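Local structure of lamina-associated polypeptide 2 isoforms alpha/zeta (Mus musculus, 2V0X) at residues 8-13 with 158-163; 46-51 with 213-218; 107-112 with 187-192. The protein is a component of the nuclear lamina that forms dimers through this domain and probably acts in association with lamin A and chromatin. The protein carries 2 engineered substitutions. All blocks are in the same frame, centred on the assembly; numbering follows the deposited sequence.

Contact 1 (8-13 with 158-163)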
loop_
_atom_site.group_PDB
_atom_site.type_symbol
_atom_site.label_atom_id
_atom_site.label_comp_id
_atom_site.label_asym_id
_atom_site.label_seq_id
_atom_site.Cartn_x
_atom_site.Cartn_y
_atom_site.Cartn_z
ATOM N N SER B 8 -26.419 -0.840 24.637
ATOM C CA SER B 8 -25.836 -2.093 24.183
ATOM C C SER B 8 -25.549 -1.987 22.685
ATOM O O SER B 8 -26.450 -2.162 21.858
ATOM C CB SER B 8 -26.803 -3.250 24.464
ATOM O OG SER B 8 -26.244 -4.503 24.108
ATOM N N LEU B 9 -24.313 -1.625 22.347
ATOM C CA LEU B 9 -23.903 -1.493 20.953
ATOM C C LEU B 9 -23.280 -2.798 20.481
ATOM O O LEU B 9 -22.570 -3.466 21.238
ATOM C CB LEU B 9 -22.911 -0.339 20.784
ATOM C CG LEU B 9 -23.404 1.055 21.187
ATOM C CD1 LEU B 9 -22.371 2.092 20.798
ATOM C CD2 LEU B 9 -24.735 1.362 20.524
ATOM N N THR B 10 -23.560 -3.172 19.237
ATOM C CA THR B 10 -23.031 -4.411 18.680
ATOM C C THR B 10 -22.665 -4.288 17.202
ATOM O O THR B 10 -23.132 -3.382 16.506
ATOM C CB THR B 10 -24.039 -5.581 18.861
ATOM O OG1 THR B 10 -25.369 -5.128 18.576
ATOM C CG2 THR B 10 -23.982 -6.139 20.278
ATOM N N THR B 11 -21.797 -5.183 16.741
ATOM C CA THR B 11 -21.365 -5.210 15.348
ATOM C C THR B 11 -21.299 -6.655 14.876
ATOM O O THR B 11 -20.769 -7.521 15.574
ATOM C CB THR B 11 -19.970 -4.566 15.160
ATOM O OG1 THR B 11 -19.055 -5.103 16.120
ATOM C CG2 THR B 11 -20.043 -3.078 15.325
ATOM N N LEU B 12 -21.872 -6.924 13.710
ATOM C CA LEU B 12 -21.860 -8.271 13.158
ATOM C C LEU B 12 -20.449 -8.597 12.656
ATOM O O LEU B 12 -20.135 -8.439 11.475
ATOM C CB LEU B 12 -22.912 -8.414 12.041
ATOM C CG LEU B 12 -22.783 -7.679 10.699
ATOM C CD1 LEU B 12 -23.936 -8.079 9.809
ATOM C CD2 LEU B 12 -22.750 -6.172 10.874
ATOM N N GLY B 13 -19.588 -9.011 13.578
ATOM C CA GLY B 13 -18.220 -9.341 13.223
ATOM C C GLY B 13 -17.378 -8.094 13.032
ATOM O O GLY B 13 -17.483 -7.144 13.810
ATOM N N ILE B 158 -28.488 5.888 15.834
ATOM C CA ILE B 158 -27.521 6.568 14.987
ATOM C C ILE B 158 -26.129 6.151 15.448
ATOM O O ILE B 158 -25.299 5.752 14.640
ATOM C CB ILE B 158 -27.680 8.103 15.051
ATOM C CG1 ILE B 158 -28.994 8.511 14.380
ATOM C CG2 ILE B 158 -26.549 8.800 14.321
ATOM C CD1 ILE B 158 -29.090 8.047 12.940
ATOM N N LEU B 159 -25.931 6.143 16.764
ATOM C CA LEU B 159 -24.661 5.783 17.361
ATOM C C LEU B 159 -24.347 4.312 17.164
ATOM O O LEU B 159 -23.184 3.923 17.141
ATOM C CB LEU B 159 -24.639 6.116 18.855
ATOM C CG LEU B 159 -24.594 7.593 19.285
ATOM C CD1 LEU B 159 -24.467 7.649 20.801
ATOM C CD2 LEU B 159 -23.423 8.338 18.625
ATOM N N ASN B 160 -25.379 3.481 17.046
ATOM C CA ASN B 160 -25.141 2.062 16.854
ATOM C C ASN B 160 -24.526 1.888 15.457
ATOM O O ASN B 160 -23.588 1.122 15.251
ATOM C CB ASN B 160 -26.449 1.285 16.989
ATOM C CG ASN B 160 -26.227 -0.203 17.034
ATOM O OD1 ASN B 160 -25.436 -0.704 17.841
ATOM N ND2 ASN B 160 -26.907 -0.923 16.163
ATOM N N ARG B 161 -24.999 2.690 14.521
ATOM C CA ARG B 161 -24.508 2.654 13.162
ATOM C C ARG B 161 -23.035 3.153 13.118
ATOM O O ARG B 161 -22.174 2.529 12.478
ATOM C CB ARG B 161 -25.427 3.521 12.297
ATOM C CG ARG B 161 -25.306 3.302 10.798
ATOM C CD ARG B 161 -26.076 4.381 10.037
ATOM N NE ARG B 161 -27.469 4.469 10.473
ATOM C CZ ARG B 161 -28.240 5.544 10.321
ATOM N NH1 ARG B 161 -27.761 6.638 9.742
ATOM N NH2 ARG B 161 -29.501 5.521 10.739
ATOM N N THR B 162 -22.731 4.228 13.848
ATOM C CA THR B 162 -21.367 4.755 13.876
ATOM C C THR B 162 -20.416 3.735 14.499
ATOM O O THR B 162 -19.238 3.657 14.134
ATOM C CB THR B 162 -21.268 6.100 14.649
ATOM O OG1 THR B 162 -21.540 5.895 16.043
ATOM C CG2 THR B 162 -22.257 7.103 14.075
ATOM N N TYR B 163 -20.938 2.964 15.447
ATOM C CA TYR B 163 -20.158 1.938 16.131
ATOM C C TYR B 163 -19.702 0.862 15.115
ATOM O O TYR B 163 -18.546 0.423 15.129
ATOM C CB TYR B 163 -21.008 1.303 17.237
ATOM C CG TYR B 163 -20.246 0.353 18.125
ATOM C CD1 TYR B 163 -19.457 0.831 19.168
ATOM C CD2 TYR B 163 -20.305 -1.021 17.921
ATOM C CE1 TYR B 163 -18.742 -0.028 19.986
ATOM C CE2 TYR B 163 -19.589 -1.896 18.737
ATOM C CZ TYR B 163 -18.809 -1.388 19.768
ATOM O OH TYR B 163 -18.088 -2.239 20.575
#

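Contact 2 (46-51 with 213-218)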
loop_
_atom_site.group_PDB
_atom_site.type_symbol
_atom_site.label_atom_id
_atom_site.label_comp_id
_atom_site.label_asym_id
_atom_site.label_seq_id
_atom_site.Cartn_x
_atom_site.Cartn_y
_atom_site.Cartn_z
ATOM N N GLU B 46 2.367 -13.195 6.490
ATOM C CA GLU B 46 2.505 -13.005 5.046
ATOM C C GLU B 46 3.937 -13.208 4.598
ATOM O O GLU B 46 4.188 -13.691 3.504
ATOM C CB GLU B 46 2.070 -11.596 4.627
ATOM C CG GLU B 46 0.621 -11.264 4.929
ATOM C CD GLU B 46 -0.357 -12.195 4.242
ATOM O OE1 GLU B 46 -0.168 -12.497 3.040
ATOM O OE2 GLU B 46 -1.323 -12.611 4.909
ATOM N N TRP B 47 4.876 -12.845 5.459
ATOM C CA TRP B 47 6.291 -12.953 5.134
ATOM C C TRP B 47 6.878 -14.358 5.204
ATOM O O TRP B 47 8.030 -14.563 4.827
ATOM C CB TRP B 47 7.092 -11.990 5.994
ATOM C CG TRP B 47 6.906 -10.569 5.593
ATOM C CD1 TRP B 47 6.131 -10.094 4.554
ATOM C CD2 TRP B 47 7.523 -9.422 6.189
ATOM N NE1 TRP B 47 6.235 -8.725 4.477
ATOM C CE2 TRP B 47 7.081 -8.285 5.465
ATOM C CE3 TRP B 47 8.414 -9.242 7.261
ATOM C CZ2 TRP B 47 7.499 -6.985 5.785
ATOM C CZ3 TRP B 47 8.835 -7.946 7.572
ATOM C CH2 TRP B 47 8.376 -6.835 6.839
ATOM N N GLN B 48 6.088 -15.322 5.667
ATOM C CA GLN B 48 6.562 -16.695 5.771
ATOM C C GLN B 48 6.658 -17.323 4.385
ATOM O O GLN B 48 7.411 -18.268 4.170
ATOM C CB GLN B 48 5.641 -17.530 6.672
ATOM C CG GLN B 48 5.595 -17.076 8.130
ATOM C CD GLN B 48 6.962 -17.074 8.796
ATOM O OE1 GLN B 48 7.641 -18.099 8.847
ATOM N NE2 GLN B 48 7.370 -15.921 9.313
ATOM N N GLN B 49 5.935 -16.746 3.435
ATOM C CA GLN B 49 5.928 -17.240 2.063
ATOM C C GLN B 49 5.766 -15.988 1.194
ATOM O O GLN B 49 4.651 -15.607 0.879
ATOM C CB GLN B 49 4.735 -18.190 1.895
ATOM C CG GLN B 49 4.997 -19.431 1.055
ATOM C CD GLN B 49 4.956 -19.157 -0.428
ATOM O OE1 GLN B 49 3.907 -19.267 -1.059
ATOM N NE2 GLN B 49 6.102 -18.812 -0.998
ATOM N N ILE B 50 6.874 -15.333 0.838
ATOM C CA ILE B 50 6.787 -14.100 0.048
ATOM C C ILE B 50 6.423 -14.301 -1.417
ATOM O O ILE B 50 5.950 -13.371 -2.065
ATOM C CB ILE B 50 8.063 -13.219 0.148
ATOM C CG1 ILE B 50 9.284 -13.946 -0.434
ATOM C CG2 ILE B 50 8.297 -12.801 1.589
ATOM C CD1 ILE B 50 10.557 -13.099 -0.421
ATOM N N ASP B 51 6.655 -15.509 -1.931
ATOM C CA ASP B 51 6.339 -15.844 -3.320
ATOM C C ASP B 51 4.964 -16.511 -3.303
ATOM O O ASP B 51 4.863 -17.741 -3.224
ATOM C CB ASP B 51 7.395 -16.813 -3.885
ATOM C CG ASP B 51 7.263 -17.038 -5.390
ATOM O OD1 ASP B 51 8.061 -17.831 -5.935
ATOM O OD2 ASP B 51 6.394 -16.428 -6.041
ATOM N N PRO B 213 12.021 -17.574 4.578
ATOM C CA PRO B 213 11.006 -16.647 5.094
ATOM C C PRO B 213 11.669 -15.276 5.169
ATOM O O PRO B 213 12.879 -15.190 5.326
ATOM C CB PRO B 213 10.754 -17.184 6.500
ATOM C CG PRO B 213 10.967 -18.674 6.321
ATOM C CD PRO B 213 12.227 -18.703 5.504
ATOM N N PHE B 214 10.904 -14.210 4.994
ATOM C CA PHE B 214 11.486 -12.882 5.110
ATOM C C PHE B 214 11.224 -12.428 6.534
ATOM O O PHE B 214 10.103 -12.542 7.029
ATOM C CB PHE B 214 10.830 -11.909 4.144
ATOM C CG PHE B 214 11.307 -10.492 4.309
ATOM C CD1 PHE B 214 12.664 -10.204 4.351
ATOM C CD2 PHE B 214 10.399 -9.445 4.373
ATOM C CE1 PHE B 214 13.113 -8.898 4.448
ATOM C CE2 PHE B 214 10.831 -8.130 4.472
ATOM C CZ PHE B 214 12.185 -7.851 4.508
ATOM N N LYS B 215 12.230 -11.845 7.169
ATOM C CA LYS B 215 12.086 -11.406 8.547
ATOM C C LYS B 215 12.267 -9.913 8.775
ATOM O O LYS B 215 12.166 -9.452 9.910
ATOM C CB LYS B 215 13.071 -12.183 9.428
ATOM C CG LYS B 215 12.933 -13.705 9.347
ATOM C CD LYS B 215 11.526 -14.172 9.728
ATOM C CE LYS B 215 11.171 -13.811 11.166
ATOM N NZ LYS B 215 9.763 -14.169 11.501
ATOM N N GLY B 216 12.520 -9.154 7.711
ATOM C CA GLY B 216 12.734 -7.726 7.860
ATOM C C GLY B 216 14.179 -7.489 8.258
ATOM O O GLY B 216 14.883 -8.434 8.594
ATOM N N GLY B 217 14.643 -6.246 8.193
ATOM C CA GLY B 217 16.020 -5.949 8.561
ATOM C C GLY B 217 16.954 -6.108 7.376
ATOM O O GLY B 217 17.521 -5.124 6.880
ATOM N N THR B 218 17.162 -7.351 6.953
ATOM C CA THR B 218 18.006 -7.619 5.794
ATOM C C THR B 218 17.278 -8.542 4.800
ATOM O O THR B 218 16.402 -9.322 5.175
ATOM C CB THR B 218 19.378 -8.240 6.174
ATOM O OG1 THR B 218 19.182 -9.529 6.753
ATOM C CG2 THR B 218 20.136 -7.343 7.144
#

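Contact 3 (107-112 with 187-192)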
loop_
_atom_site.group_PDB
_atom_site.type_symbol
_atom_site.label_atom_id
_atom_site.label_comp_id
_atom_site.label_asym_id
_atom_site.label_seq_id
_atom_site.Cartn_x
_atom_site.Cartn_y
_atom_site.Cartn_z
ATOM N N ASP B 107 9.871 -9.085 -13.147
ATOM C CA ASP B 107 8.614 -8.565 -13.672
ATOM C C ASP B 107 7.433 -9.014 -12.817
ATOM O O ASP B 107 6.501 -8.244 -12.580
ATOM C CB ASP B 107 8.406 -8.986 -15.133
ATOM C CG ASP B 107 7.247 -8.258 -15.774
ATOM O OD1 ASP B 107 7.214 -7.016 -15.682
ATOM O OD2 ASP B 107 6.347 -8.925 -16.317
ATOM N N LEU B 108 7.483 -10.251 -12.333
ATOM C CA LEU B 108 6.418 -10.762 -11.485
ATOM C C LEU B 108 6.400 -9.985 -10.165
ATOM O O LEU B 108 5.342 -9.563 -9.675
ATOM C CB LEU B 108 6.643 -12.243 -11.188
ATOM C CG LEU B 108 5.625 -12.855 -10.218
ATOM C CD1 LEU B 108 4.206 -12.759 -10.807
ATOM C CD2 LEU B 108 5.991 -14.316 -9.957
ATOM N N ALA B 109 7.575 -9.781 -9.588
ATOM C CA ALA B 109 7.658 -9.050 -8.326
ATOM C C ALA B 109 7.103 -7.634 -8.465
ATOM O O ALA B 109 6.377 -7.174 -7.585
ATOM C CB ALA B 109 9.070 -9.007 -7.822
ATOM N N LEU B 110 7.445 -6.943 -9.554
ATOM C CA LEU B 110 6.963 -5.574 -9.760
ATOM C C LEU B 110 5.453 -5.545 -10.042
ATOM O O LEU B 110 4.760 -4.600 -9.648
ATOM C CB LEU B 110 7.738 -4.879 -10.897
ATOM C CG LEU B 110 9.248 -4.633 -10.700
ATOM C CD1 LEU B 110 9.982 -4.514 -12.032
ATOM C CD2 LEU B 110 9.483 -3.412 -9.844
ATOM N N CYS B 111 4.950 -6.576 -10.718
ATOM C CA CYS B 111 3.523 -6.675 -11.031
ATOM C C CYS B 111 2.729 -6.894 -9.744
ATOM O O CYS B 111 1.677 -6.289 -9.533
ATOM C CB CYS B 111 3.253 -7.825 -12.025
ATOM S SG CYS B 111 3.702 -7.436 -13.769
ATOM N N ARG B 112 3.225 -7.797 -8.912
ATOM C CA ARG B 112 2.594 -8.099 -7.645
ATOM C C ARG B 112 2.661 -6.872 -6.751
ATOM O O ARG B 112 1.693 -6.577 -6.078
ATOM C CB ARG B 112 3.243 -9.323 -7.000
ATOM C CG ARG B 112 3.074 -10.533 -7.903
ATOM C CD ARG B 112 2.532 -11.725 -7.193
ATOM N NE ARG B 112 3.584 -12.498 -6.577
ATOM C CZ ARG B 112 3.820 -13.783 -6.827
ATOM N NH1 ARG B 112 3.077 -14.460 -7.694
ATOM N NH2 ARG B 112 4.806 -14.395 -6.196
ATOM N N SER B 187 8.444 -6.985 -3.148
ATOM C CA SER B 187 9.588 -6.130 -3.408
ATOM C C SER B 187 10.870 -6.885 -3.003
ATOM O O SER B 187 11.837 -6.945 -3.760
ATOM C CB SER B 187 9.466 -4.834 -2.602
ATOM O OG SER B 187 10.728 -4.190 -2.478
ATOM N N THR B 188 10.834 -7.487 -1.818
ATOM C CA THR B 188 11.951 -8.246 -1.280
ATOM C C THR B 188 12.281 -9.456 -2.166
ATOM O O THR B 188 13.442 -9.736 -2.411
ATOM C CB THR B 188 11.644 -8.659 0.175
ATOM O OG1 THR B 188 11.432 -7.465 0.947
ATOM C CG2 THR B 188 12.775 -9.472 0.792
HETATM N N MSE B 189 11.260 -10.145 -2.673
HETATM C CA MSE B 189 11.483 -11.282 -3.563
HETATM C C MSE B 189 12.230 -10.797 -4.831
HETATM O O MSE B 189 13.248 -11.364 -5.237
HETATM C CB MSE B 189 10.152 -11.926 -3.954
HETATM C CG MSE B 189 10.313 -13.152 -4.862
HETATM SE SE MSE B 189 8.677 -13.706 -5.768
HETATM C CE MSE B 189 8.870 -12.649 -7.372
ATOM N N GLY B 190 11.733 -9.722 -5.425
ATOM C CA GLY B 190 12.368 -9.184 -6.606
ATOM C C GLY B 190 13.836 -8.874 -6.356
ATOM O O GLY B 190 14.698 -9.246 -7.161
ATOM N N ARG B 191 14.126 -8.239 -5.222
ATOM C CA ARG B 191 15.499 -7.871 -4.883
ATOM C C ARG B 191 16.392 -9.058 -4.551
ATOM O O ARG B 191 17.601 -8.988 -4.767
ATOM C CB ARG B 191 15.538 -6.806 -3.766
ATOM C CG ARG B 191 14.938 -5.456 -4.194
ATOM C CD ARG B 191 14.890 -4.449 -3.044
ATOM N NE ARG B 191 16.218 -4.028 -2.603
ATOM C CZ ARG B 191 16.630 -4.037 -1.339
ATOM N NH1 ARG B 191 15.823 -4.456 -0.376
ATOM N NH2 ARG B 191 17.841 -3.583 -1.030
ATOM N N ARG B 192 15.825 -10.126 -4.000
ATOM C CA ARG B 192 16.629 -11.317 -3.726
ATOM C C ARG B 192 17.162 -11.862 -5.068
ATOM O O ARG B 192 18.357 -12.109 -5.212
ATOM C CB ARG B 192 15.810 -12.378 -3.003
ATOM C CG ARG B 192 15.642 -12.102 -1.523
ATOM C CD ARG B 192 14.841 -13.200 -0.895
ATOM N NE ARG B 192 14.786 -13.043 0.554
ATOM C CZ ARG B 192 14.172 -13.896 1.362
ATOM N NH1 ARG B 192 13.577 -14.956 0.852
ATOM N NH2 ARG B 192 14.133 -13.679 2.671
#

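Contact 1 (8-13 with 158-163)
L159 opens the meeting: its carbonyl oxygen comes near the L9 CD1 methyl, while its side chain packs against I145 of the second subunit. N160 holds CG anti to the backbone N (chi1 -170°), which brings the amide end up to the incoming segment, sliding past L9. N160 OD1 takes a weak hydrogen bond from T10 N at 3.4 Å, nearly straight at 163°, and touches the L9 CD2 methyl at 3.5 Å. T162 turns back to its own helix, OG1 bonding to L159 O at 2.8 Å from above the carbonyl plane. Y163 carries most of the rest. L9 CB sits almost on the normal of the Y163 ring, 3.9 Å from its centroid, in a CH-pi contact, and L9 CD1 reaches Y163 CD1 at 3.6 Å. T11, crossing the tyrosine at about a right angle, sets its CG2 methyl 3.3 Å from Y163 CD2. I138 and S139 of the second subunit border L9 and Y163, so the 8-13 segment lies on helix 152-196 beside the dimer interface. With apolar and CH-pi contacts dominating and one weak backbone-to-amide bond, this attachment depends chiefly on the fit of L9 against Y163, with little directional polar restraint.

Contact 2 (46-51 with 213-218)
F214 tilts its CD2-CE2 edge over one face of the W47 indole, an edge-to-face pair inclined well away from a right angle. The centroid of the F214 ring and that of the six-membered ring of W47 are 4.5 Å apart, with planes at 51°, and F214 CD2 comes down to 3.4 Å from W47 CD2 while CE2 leans over the far end of the indole near CH2. The two side chains run side by side in the same direction: CG of W47 stands anti to its carbonyl carbon, CG of F214 anti to its backbone N (chi1 175°).

A backbone hydrogen bond accompanies this overlap. F214 N donates to W47 O at 2.9 Å, nearly straight (166°) and in the plane of the carbonyl, where the type I turn E46-Q49 presents that oxygen. I50 adds its CG2 methyl, 3.7 Å from F214 CB, beside the stem of the ring. After K215 the chain curls back, placing G216 N 3.3 Å above the centre of the F214 ring; G216 has backbone angles that favour glycine, and its N passes 3.9 Å from W47 CZ3.

The indole NE1 is satisfied by A181 O of helix 152-196, which would help to hold the rotation of the W47 ring, and Y114 of the second subunit packs on both aromatics. Farther from the rings, Q48 NE2 bonds to E44 O, and the K215 ammonium lies nearby with a long, weak ion pair to E44.

The chemistry is thus divided: a single well-aligned amide bond fixes where the two loops meet, and the buried aromatic pair with I50 supplies the apolar contact that joins the loop after helix 35-46 to the one after helix 203-211 at the dimer interface.

Contact 3 (107-112 with 187-192)
Close backbone packing comes first. Helix segments 107-112 and 187-192 run antiparallel at 164°, their axes approaching to 8.2 Å. The A109 methyl is what bridges them: A109 CB points at the opposing backbone and touches G190 CA at 3.5 Å. Since G190 has no side chain to stand between, the A109 CA and G190 CA atoms lie just 5.0 Å apart, a small-on-small fit at the closest pair of CA atoms.

Apolar contact to one side of that point is made by M189, a selenomethionine. Its chain leaves the backbone extended, CG anti to N (chi1 -179°), and bends at chi3 (90°), so that the CE methyl folds down over A109. M189 CE is 3.7 Å from A109 CB and 4.2 Å from L108 CD2, making a looser contact at the tip of the leucine.

The third kind involves a charged group. R112, bent at chi2 and chi3, crosses M189 at about a right angle, with R112 NH2 4.0 Å from the selenium of M189 and no hydrogen bond between them. L108 CD2 lies 3.5 Å above the R112 guanidinium plane, offset toward its rim. The charge has its partner in D51, a salt bridge from R112 NH2 that would probably keep the guanidinium in place over this apolar patch; D51 also packs on M189.

Within the fold, this is a buried crossing of the two long coiled-coil helices, 100-146 and 152-196. The loop carrying D51 and the loop carrying F214, which touches T188, cover one side. The dimer partner meets the same helices: D107 pairs with R191 of the second subunit and R191 with D107 of the second subunit, while L110 O and S187 OG bond to S187 and L110 of the second subunit's long helices.

From the N terminus, the 8-13 segment is followed by unmodelled residues 14-33, and contact 1 closes its long loop only at 158-163 on helix 152-196. Contact 2 starts at 46-51, inside that loop, and closes beyond it at 213-218, so the two cross. Contact 3 joins helix 100-146 to helix 152-196; it crosses contact 1 and nests within the loop of contact 2. Contacts 1 and 3 share helix 152-196 but lie on opposite sides of the chain's centre, their own centres about 41 Å apart. Contacts 2 and 3 touch directly, so the loops that follow helices 35-46 and 203-211 rest on the long helix pair, and all three contacts reach the second subunit.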